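Local coordinates for protein (R)-specific secondary-alkylsulfatase (Pseudomonas sp., PDB 4AXH) that hydrolyses (R)-secondary alkyl sulfates with strict inversion of configuration, using a two-zinc metallo-beta-lactamase-type site to give (S)-alcohols and sulfate, at residues G279-E291 / N297-N311. Residues are numbered along the deposited sequence; the frame is centred on the assembly and turned at random.
Sequences GVELEFQLTLGSE and NIYLPQFKVLNTADN. With ZN (zinc ion), chain D; ZN (zinc ion), chain C.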
ATOM      1  N   GLY A 279      15.047 -31.232  25.258  1.00 44.07           N
ATOM      2  CA  GLY A 279      16.478 -31.232  25.005  1.00 44.65           C
ATOM      3  C   GLY A 279      16.820 -30.728  23.620  1.00 52.01           C
ATOM      4  O   GLY A 279      17.761 -31.221  22.993  1.00 54.13           O
ATOM      5  N   VAL A 280      16.022 -29.760  23.124  1.00 47.75           N
ATOM      6  CA  VAL A 280      16.166 -29.135  21.811  1.00 45.61           C
ATOM      7  C   VAL A 280      16.253 -27.644  22.058  1.00 49.36           C
ATOM      8  O   VAL A 280      15.345 -27.066  22.654  1.00 48.53           O
ATOM      9  CB  VAL A 280      15.012 -29.519  20.832  1.00 47.53           C
ATOM     10  CG1 VAL A 280      15.115 -28.753  19.527  1.00 47.55           C
ATOM     11  CG2 VAL A 280      14.991 -31.016  20.560  1.00 46.46           C
ATOM     12  N   GLU A 281      17.372 -27.033  21.637  1.00 46.19           N
ATOM     13  CA  GLU A 281      17.602 -25.605  21.774  1.00 45.68           C
ATOM     14  C   GLU A 281      17.030 -24.924  20.536  1.00 46.97           C
ATOM     15  O   GLU A 281      17.294 -25.339  19.400  1.00 44.48           O
ATOM     16  CB  GLU A 281      19.105 -25.303  21.893  1.00 47.78           C
ATOM     17  CG  GLU A 281      19.663 -25.279  23.298  1.00 60.25           C
ATOM     18  CD  GLU A 281      21.178 -25.237  23.312  1.00 91.24           C
ATOM     19  OE1 GLU A 281      21.751 -24.164  23.008  1.00 83.00           O
ATOM     20  OE2 GLU A 281      21.796 -26.292  23.588  1.00 96.12           O
ATOM     21  N   LEU A 282      16.236 -23.869  20.773  1.00 43.19           N
ATOM     22  CA  LEU A 282      15.584 -23.066  19.747  1.00 40.51           C
ATOM     23  C   LEU A 282      15.830 -21.615  20.047  1.00 42.84           C
ATOM     24  O   LEU A 282      15.532 -21.164  21.149  1.00 42.95           O
ATOM     25  CB  LEU A 282      14.052 -23.300  19.723  1.00 39.78           C
ATOM     26  CG  LEU A 282      13.528 -24.730  19.844  1.00 43.40           C
ATOM     27  CD1 LEU A 282      12.114 -24.746  20.348  1.00 42.11           C
ATOM     28  CD2 LEU A 282      13.618 -25.450  18.534  1.00 46.63           C
ATOM     29  N   GLU A 283      16.381 -20.886  19.069  1.00 38.24           N
ATOM     30  CA  GLU A 283      16.556 -19.440  19.098  1.00 36.28           C
ATOM     31  C   GLU A 283      15.639 -18.953  17.974  1.00 38.32           C
ATOM     32  O   GLU A 283      15.742 -19.411  16.824  1.00 38.52           O
ATOM     33  CB  GLU A 283      18.014 -19.014  18.848  1.00 37.10           C
ATOM     34  CG  GLU A 283      18.252 -17.518  19.049  1.00 48.89           C
ATOM     35  CD  GLU A 283      19.687 -17.006  19.098  1.00 72.37           C
ATOM     36  OE1 GLU A 283      20.621 -17.838  19.162  1.00 59.24           O
ATOM     37  OE2 GLU A 283      19.878 -15.768  19.092  1.00 76.80           O
ATOM     38  N   PHE A 284      14.697 -18.103  18.338  1.00 30.47           N
ATOM     39  CA  PHE A 284      13.728 -17.485  17.452  1.00 27.69           C
ATOM     40  C   PHE A 284      14.123 -16.037  17.204  1.00 31.16           C
ATOM     41  O   PHE A 284      14.501 -15.331  18.142  1.00 28.24           O
ATOM     42  CB  PHE A 284      12.336 -17.519  18.115  1.00 29.19           C
ATOM     43  CG  PHE A 284      11.824 -18.889  18.561  1.00 31.13           C
ATOM     44  CD1 PHE A 284      11.357 -19.816  17.632  1.00 33.58           C
ATOM     45  CD2 PHE A 284      11.745 -19.216  19.910  1.00 35.25           C
ATOM     46  CE1 PHE A 284      10.870 -21.055  18.033  1.00 35.86           C
ATOM     47  CE2 PHE A 284      11.241 -20.456  20.320  1.00 39.42           C
ATOM     48  CZ  PHE A 284      10.824 -21.379  19.374  1.00 38.07           C
ATOM     49  N   GLN A 285      14.029 -15.589  15.945  1.00 31.38           N
ATOM     50  CA  GLN A 285      14.306 -14.206  15.538  1.00 31.91           C
ATOM     51  C   GLN A 285      13.042 -13.612  14.925  1.00 37.77           C
ATOM     52  O   GLN A 285      12.650 -14.044  13.846  1.00 39.96           O
ATOM     53  CB  GLN A 285      15.457 -14.144  14.520  1.00 33.28           C
ATOM     54  CG  GLN A 285      15.649 -12.741  13.895  1.00 43.30           C
ATOM     55  CD  GLN A 285      16.406 -12.699  12.583  1.00 65.39           C
ATOM     56  OE1 GLN A 285      16.655 -13.730  11.925  1.00 53.06           O
ATOM     57  NE2 GLN A 285      16.750 -11.474  12.170  1.00 64.15           N
ATOM     58  N   LEU A 286      12.417 -12.629  15.591  1.00 32.04           N
ATOM     59  CA  LEU A 286      11.214 -12.009  15.063  1.00 31.55           C
ATOM     60  C   LEU A 286      11.490 -11.257  13.758  1.00 35.30           C
ATOM     61  O   LEU A 286      12.332 -10.364  13.742  1.00 36.73           O
ATOM     62  CB  LEU A 286      10.611 -11.031  16.095  1.00 31.99           C
ATOM     63  CG  LEU A 286       9.765 -11.588  17.256  1.00 37.14           C
ATOM     64  CD1 LEU A 286       9.287 -10.443  18.149  1.00 38.27           C
ATOM     65  CD2 LEU A 286       8.540 -12.295  16.760  1.00 38.13           C
ATOM     66  N   THR A 287      10.783 -11.610  12.675  1.00 31.81           N
ATOM     67  CA  THR A 287      10.884 -10.930  11.363  1.00 30.55           C
ATOM     68  C   THR A 287       9.537 -10.322  10.993  1.00 34.10           C
ATOM     69  O   THR A 287       9.067 -10.475   9.867  1.00 35.01           O
ATOM     70  CB  THR A 287      11.440 -11.852  10.276  1.00 29.22           C
ATOM     71  OG1 THR A 287      10.557 -12.936  10.131  1.00 31.60           O
ATOM     72  CG2 THR A 287      12.823 -12.366  10.578  1.00 25.03           C
ATOM     73  N   LEU A 288       8.918  -9.622  11.952  1.00 31.66           N
ATOM     74  CA  LEU A 288       7.581  -9.027  11.790  1.00 31.68           C
ATOM     75  C   LEU A 288       7.417  -8.029  10.670  1.00 37.05           C
ATOM     76  O   LEU A 288       8.149  -7.032  10.600  1.00 34.19           O
ATOM     77  CB  LEU A 288       7.018  -8.452  13.106  1.00 31.29           C
ATOM     78  CG  LEU A 288       7.131  -9.321  14.394  1.00 34.49           C
ATOM     79  CD1 LEU A 288       6.615  -8.555  15.593  1.00 34.33           C
ATOM     80  CD2 LEU A 288       6.390 -10.659  14.266  1.00 33.81           C
ATOM     81  N   GLY A 289       6.446  -8.333   9.802  1.00 36.58           N
ATOM     82  CA  GLY A 289       6.046  -7.499   8.676  1.00 36.72           C
ATOM     83  C   GLY A 289       6.693  -7.758   7.326  1.00 42.74           C
ATOM     84  O   GLY A 289       6.354  -7.078   6.337  1.00 45.73           O
ATOM     85  N   SER A 290       7.663  -8.698   7.255  1.00 36.59           N
ATOM     86  CA  SER A 290       8.336  -9.016   5.982  1.00 32.93           C
ATOM     87  C   SER A 290       7.394  -9.877   5.079  1.00 32.78           C
ATOM     88  O   SER A 290       6.423  -9.340   4.571  1.00 30.95           O
ATOM     89  CB  SER A 290       9.709  -9.643   6.241  1.00 32.19           C
ATOM     90  OG  SER A 290       9.631 -10.795   7.054  1.00 38.00           O
ATOM     91  N   GLU A 291       7.641 -11.199   4.928  1.00 28.05           N
ATOM     92  CA  GLU A 291       6.796 -12.092   4.135  1.00 26.41           C
ATOM     93  C   GLU A 291       5.371 -12.260   4.780  1.00 32.01           C
ATOM     94  O   GLU A 291       4.404 -12.519   4.063  1.00 30.90           O
ATOM     95  CB  GLU A 291       7.511 -13.447   3.966  1.00 26.80           C
ATOM     96  CG  GLU A 291       6.797 -14.410   3.036  1.00 26.73           C
ATOM     97  CD  GLU A 291       5.874 -15.369   3.750  1.00 25.09           C
ATOM     98  OE1 GLU A 291       5.965 -15.457   4.997  1.00 37.61           O
ATOM     99  OE2 GLU A 291       5.114 -16.086   3.062  1.00 29.86           O
ATOM    100  N   ASN A 297      12.208 -16.396  12.225  1.00 30.91           N
ATOM    101  CA  ASN A 297      13.172 -17.414  11.787  1.00 31.12           C
ATOM    102  C   ASN A 297      13.515 -18.262  13.022  1.00 34.48           C
ATOM    103  O   ASN A 297      13.313 -17.837  14.156  1.00 33.53           O
ATOM    104  CB  ASN A 297      14.448 -16.776  11.212  1.00 32.44           C
ATOM    105  CG  ASN A 297      14.251 -15.964   9.964  1.00 45.76           C
ATOM    106  OD1 ASN A 297      13.484 -16.329   9.066  1.00 51.51           O
ATOM    107  ND2 ASN A 297      14.987 -14.872   9.854  1.00 27.33           N
ATOM    108  N   ILE A 298      13.974 -19.469  12.805  1.00 32.51           N
ATOM    109  CA  ILE A 298      14.298 -20.373  13.893  1.00 33.12           C
ATOM    110  C   ILE A 298      15.699 -20.924  13.690  1.00 42.88           C
ATOM    111  O   ILE A 298      15.958 -21.604  12.698  1.00 44.70           O
ATOM    112  CB  ILE A 298      13.229 -21.487  14.065  1.00 35.47           C
ATOM    113  CG1 ILE A 298      11.811 -20.899  14.191  1.00 34.63           C
ATOM    114  CG2 ILE A 298      13.558 -22.416  15.267  1.00 36.66           C
ATOM    115  CD1 ILE A 298      11.004 -21.016  13.000  1.00 35.92           C
ATOM    116  N   TYR A 299      16.613 -20.591  14.599  1.00 41.63           N
ATOM    117  CA  TYR A 299      17.974 -21.105  14.528  1.00 42.45           C
ATOM    118  C   TYR A 299      18.084 -22.276  15.518  1.00 44.04           C
ATOM    119  O   TYR A 299      17.413 -22.295  16.551  1.00 42.90           O
ATOM    120  CB  TYR A 299      19.025 -19.983  14.770  1.00 44.40           C
ATOM    121  CG  TYR A 299      20.464 -20.455  14.862  1.00 46.62           C
ATOM    122  CD1 TYR A 299      21.158 -20.870  13.729  1.00 47.33           C
ATOM    123  CD2 TYR A 299      21.156 -20.416  16.072  1.00 48.55           C
ATOM    124  CE1 TYR A 299      22.489 -21.285  13.809  1.00 47.25           C
ATOM    125  CE2 TYR A 299      22.495 -20.801  16.158  1.00 48.99           C
ATOM    126  CZ  TYR A 299      23.155 -21.246  15.028  1.00 53.33           C
ATOM    127  OH  TYR A 299      24.449 -21.686  15.149  1.00 50.43           O
ATOM    128  N   LEU A 300      18.848 -23.282  15.137  1.00 39.36           N
ATOM    129  CA  LEU A 300      19.072 -24.464  15.942  1.00 37.84           C
ATOM    130  C   LEU A 300      20.536 -24.488  16.337  1.00 41.15           C
ATOM    131  O   LEU A 300      21.375 -25.020  15.590  1.00 38.15           O
ATOM    132  CB  LEU A 300      18.641 -25.748  15.211  1.00 37.38           C
ATOM    133  CG  LEU A 300      17.173 -25.791  14.843  1.00 41.81           C
ATOM    134  CD1 LEU A 300      16.854 -27.020  14.026  1.00 41.41           C
ATOM    135  CD2 LEU A 300      16.294 -25.705  16.078  1.00 45.00           C
ATOM    136  N   PRO A 301      20.867 -23.853  17.497  1.00 41.15           N
ATOM    137  CA  PRO A 301      22.281 -23.797  17.921  1.00 42.33           C
ATOM    138  C   PRO A 301      22.982 -25.147  18.029  1.00 46.53           C
ATOM    139  O   PRO A 301      24.132 -25.246  17.612  1.00 48.20           O
ATOM    140  CB  PRO A 301      22.266 -22.970  19.214  1.00 43.96           C
ATOM    141  CG  PRO A 301      20.854 -22.881  19.618  1.00 47.15           C
ATOM    142  CD  PRO A 301      19.990 -23.133  18.443  1.00 42.30           C
ATOM    143  N   GLN A 302      22.262 -26.192  18.462  1.00 42.25           N
ATOM    144  CA  GLN A 302      22.796 -27.551  18.604  1.00 42.20           C
ATOM    145  C   GLN A 302      23.147 -28.186  17.279  1.00 48.74           C
ATOM    146  O   GLN A 302      24.085 -28.988  17.213  1.00 51.65           O
ATOM    147  CB  GLN A 302      21.797 -28.470  19.319  1.00 42.90           C
ATOM    148  CG  GLN A 302      21.486 -28.105  20.765  1.00 44.48           C
ATOM    149  CD  GLN A 302      20.172 -28.707  21.214  1.00 63.57           C
ATOM    150  OE1 GLN A 302      19.359 -29.225  20.430  1.00 55.01           O
ATOM    151  NE2 GLN A 302      19.923 -28.635  22.496  1.00 61.94           N
ATOM    152  N   PHE A 303      22.375 -27.861  16.229  1.00 43.38           N
ATOM    153  CA  PHE A 303      22.508 -28.452  14.903  1.00 41.62           C
ATOM    154  C   PHE A 303      23.299 -27.593  13.916  1.00 46.56           C
ATOM    155  O   PHE A 303      23.713 -28.112  12.870  1.00 46.34           O
ATOM    156  CB  PHE A 303      21.109 -28.716  14.333  1.00 42.27           C
ATOM    157  CG  PHE A 303      20.316 -29.790  15.033  1.00 42.52           C
ATOM    158  CD1 PHE A 303      19.575 -29.499  16.171  1.00 44.08           C
ATOM    159  CD2 PHE A 303      20.246 -31.073  14.510  1.00 44.57           C
ATOM    160  CE1 PHE A 303      18.849 -30.490  16.817  1.00 46.50           C
ATOM    161  CE2 PHE A 303      19.500 -32.063  15.146  1.00 45.91           C
ATOM    162  CZ  PHE A 303      18.815 -31.766  16.301  1.00 45.19           C
ATOM    163  N   LYS A 304      23.515 -26.294  14.242  1.00 42.98           N
ATOM    164  CA  LYS A 304      24.210 -25.344  13.358  0.50 43.28           C
ATOM    165  C   LYS A 304      23.438 -25.207  12.016  1.00 48.92           C
ATOM    166  O   LYS A 304      24.054 -25.113  10.935  1.00 49.31           O
ATOM    167  CB  LYS A 304      25.702 -25.719  13.136  0.50 44.36           C
ATOM    168  CG  LYS A 304      26.664 -25.157  14.170  0.50 42.84           C
ATOM    169  CD  LYS A 304      28.107 -25.243  13.672  0.50 42.15           C
ATOM    170  CE  LYS A 304      28.782 -23.891  13.659  0.50 41.04           C
ATOM    171  NZ  LYS A 304      29.654 -23.712  12.461  0.50 49.83           N
ATOM    172  N   VAL A 305      22.070 -25.252  12.096  1.00 44.20           N
ATOM    173  CA  VAL A 305      21.133 -25.141  10.973  1.00 42.79           C
ATOM    174  C   VAL A 305      20.253 -23.919  11.189  1.00 44.90           C
ATOM    175  O   VAL A 305      19.895 -23.616  12.340  1.00 46.20           O
ATOM    176  CB  VAL A 305      20.307 -26.420  10.603  1.00 46.77           C
ATOM    177  CG1 VAL A 305      21.098 -27.708  10.748  1.00 46.16           C
ATOM    178  CG2 VAL A 305      19.019 -26.515  11.372  1.00 47.52           C
ATOM    179  N   LEU A 306      19.925 -23.200  10.100  1.00 36.91           N
ATOM    180  CA  LEU A 306      19.058 -22.026  10.172  1.00 34.33           C
ATOM    181  C   LEU A 306      17.798 -22.247   9.355  1.00 38.69           C
ATOM    182  O   LEU A 306      17.869 -22.691   8.204  1.00 38.78           O
ATOM    183  CB  LEU A 306      19.789 -20.729   9.773  1.00 33.17           C
ATOM    184  CG  LEU A 306      18.962 -19.434   9.675  1.00 35.33           C
ATOM    185  CD1 LEU A 306      18.562 -18.922  11.038  1.00 36.11           C
ATOM    186  CD2 LEU A 306      19.691 -18.384   8.928  1.00 31.94           C
ATOM    187  N   ASN A 307      16.637 -21.980   9.972  1.00 34.67           N
ATOM    188  CA  ASN A 307      15.357 -22.097   9.296  1.00 34.01           C
ATOM    189  C   ASN A 307      14.757 -20.692   9.144  1.00 37.45           C
ATOM    190  O   ASN A 307      14.464 -20.027  10.135  1.00 37.89           O
ATOM    191  CB  ASN A 307      14.418 -23.095   9.967  1.00 27.15           C
ATOM    192  CG  ASN A 307      13.182 -23.360   9.151  1.00 28.45           C
ATOM    193  OD1 ASN A 307      12.701 -22.500   8.416  1.00 22.32           O
ATOM    194  ND2 ASN A 307      12.621 -24.557   9.260  1.00 21.29           N
ATOM    195  N   THR A 308      14.598 -20.256   7.890  1.00 31.50           N
ATOM    196  CA  THR A 308      14.135 -18.918   7.508  1.00 30.20           C
ATOM    197  C   THR A 308      12.669 -18.830   7.138  1.00 33.61           C
ATOM    198  O   THR A 308      12.285 -17.874   6.448  1.00 34.37           O
ATOM    199  CB  THR A 308      14.977 -18.403   6.352  1.00 34.90           C
ATOM    200  OG1 THR A 308      14.713 -19.211   5.203  1.00 37.91           O
ATOM    201  CG2 THR A 308      16.453 -18.410   6.668  1.00 28.53           C
ATOM    202  N   ALA A 309      11.842 -19.825   7.564  1.00 27.01           N
ATOM    203  CA  ALA A 309      10.414 -19.868   7.253  1.00 24.50           C
ATOM    204  C   ALA A 309      10.253 -19.646   5.723  1.00 27.74           C
ATOM    205  O   ALA A 309      10.876 -20.393   4.953  1.00 27.11           O
ATOM    206  CB  ALA A 309       9.672 -18.792   8.058  1.00 24.49           C
ATOM    207  N   ASP A 310       9.484 -18.602   5.300  1.00 24.07           N
ATOM    208  CA  ASP A 310       9.266 -18.184   3.893  1.00 23.96           C
ATOM    209  C   ASP A 310       9.957 -16.840   3.582  1.00 30.85           C
ATOM    210  O   ASP A 310       9.637 -16.191   2.563  1.00 28.06           O
ATOM    211  CB  ASP A 310       7.776 -18.013   3.592  1.00 24.60           C
ATOM    212  CG  ASP A 310       6.911 -19.219   3.817  1.00 27.20           C
ATOM    213  OD1 ASP A 310       7.453 -20.272   4.245  1.00 28.50           O
ATOM    214  OD2 ASP A 310       5.684 -19.119   3.561  1.00 24.48           O
ATOM    215  N   ASN A 311      10.894 -16.422   4.485  1.00 29.50           N
ATOM    216  CA  ASN A 311      11.608 -15.168   4.372  1.00 29.27           C
ATOM    217  C   ASN A 311      12.643 -15.098   3.262  1.00 31.92           C
ATOM    218  O   ASN A 311      12.991 -13.989   2.827  1.00 31.63           O
ATOM    219  CB  ASN A 311      12.207 -14.794   5.712  1.00 29.87           C
ATOM    220  CG  ASN A 311      11.141 -14.630   6.735  1.00 46.09           C
ATOM    221  OD1 ASN A 311      10.136 -13.949   6.501  1.00 40.60           O
ATOM    222  ND2 ASN A 311      11.292 -15.333   7.840  1.00 40.29           N
TER
HETATM  223 ZN    ZN D 701       4.176 -17.673   4.198  1.00 39.46          ZN
HETATM  224 ZN    ZN C 700       4.398 -20.770   3.089  1.00 33.36          ZN
HETATM  225  O   HOH W   1       3.102 -19.105   3.126  1.00 31.68           O
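Glu291 and Asp310 meet at a zinc ion: Glu291 OE2 and Asp310 OD2 each bind it at 2.2 Å, and the same Asp310 oxygen bridges to the second zinc at 2.1 Å. Glu291 CG points away from the backbone N and the chain then bends (chi2 -94°), turning the carboxylate onto the metal alongside Asp310 CB. His179 and His181 complete the first site beside a water both zincs share; Asp183, His184 and His355 complete the second.

Next to the zinc ligands, three amides are linked in a row. Asn297 and Gln285 lie side by side on one face of the hairpin, their amide planes 62° apart; the straight bond from Asn297 ND2 to Gln285 OE1 (2.9 Å) leaves in the Asn297 amide plane but arrives above the Gln285 carbonyl plane. Asn297 OD1 accepts from Asn311 ND2 (2.7 Å).

On the other face Ile298 CG1 abuts the edge of the Phe284 ring at CD1 (3.6 Å), and Leu282 lies alongside Leu300. At the far end the Glu281 N-H meets Gln302 OE1 from above its carbonyl plane, while Gln302 NE2 reaches Glu281 OE2 on its anti side, carboxylate and amide planes 84° apart; Glu281 OE1 pairs with Arg274.

Hydrogen-bonded pairs Glu283-Tyr299 and Gln285-Asn297 flank the non-hydrogen-bonded pair Phe284-Ile298. In this metallo-beta-lactamase fold, loops after strands 280-286 and 305-307 deliver Glu291 and Asp310 at one end of the sheet. The antiparallel hairpin 280-286/296-300 lies between strands 272-277 and 305-307, with Gln285 on helix 330-344 and Leu282 on strand 135-138 of the eight-stranded sheet.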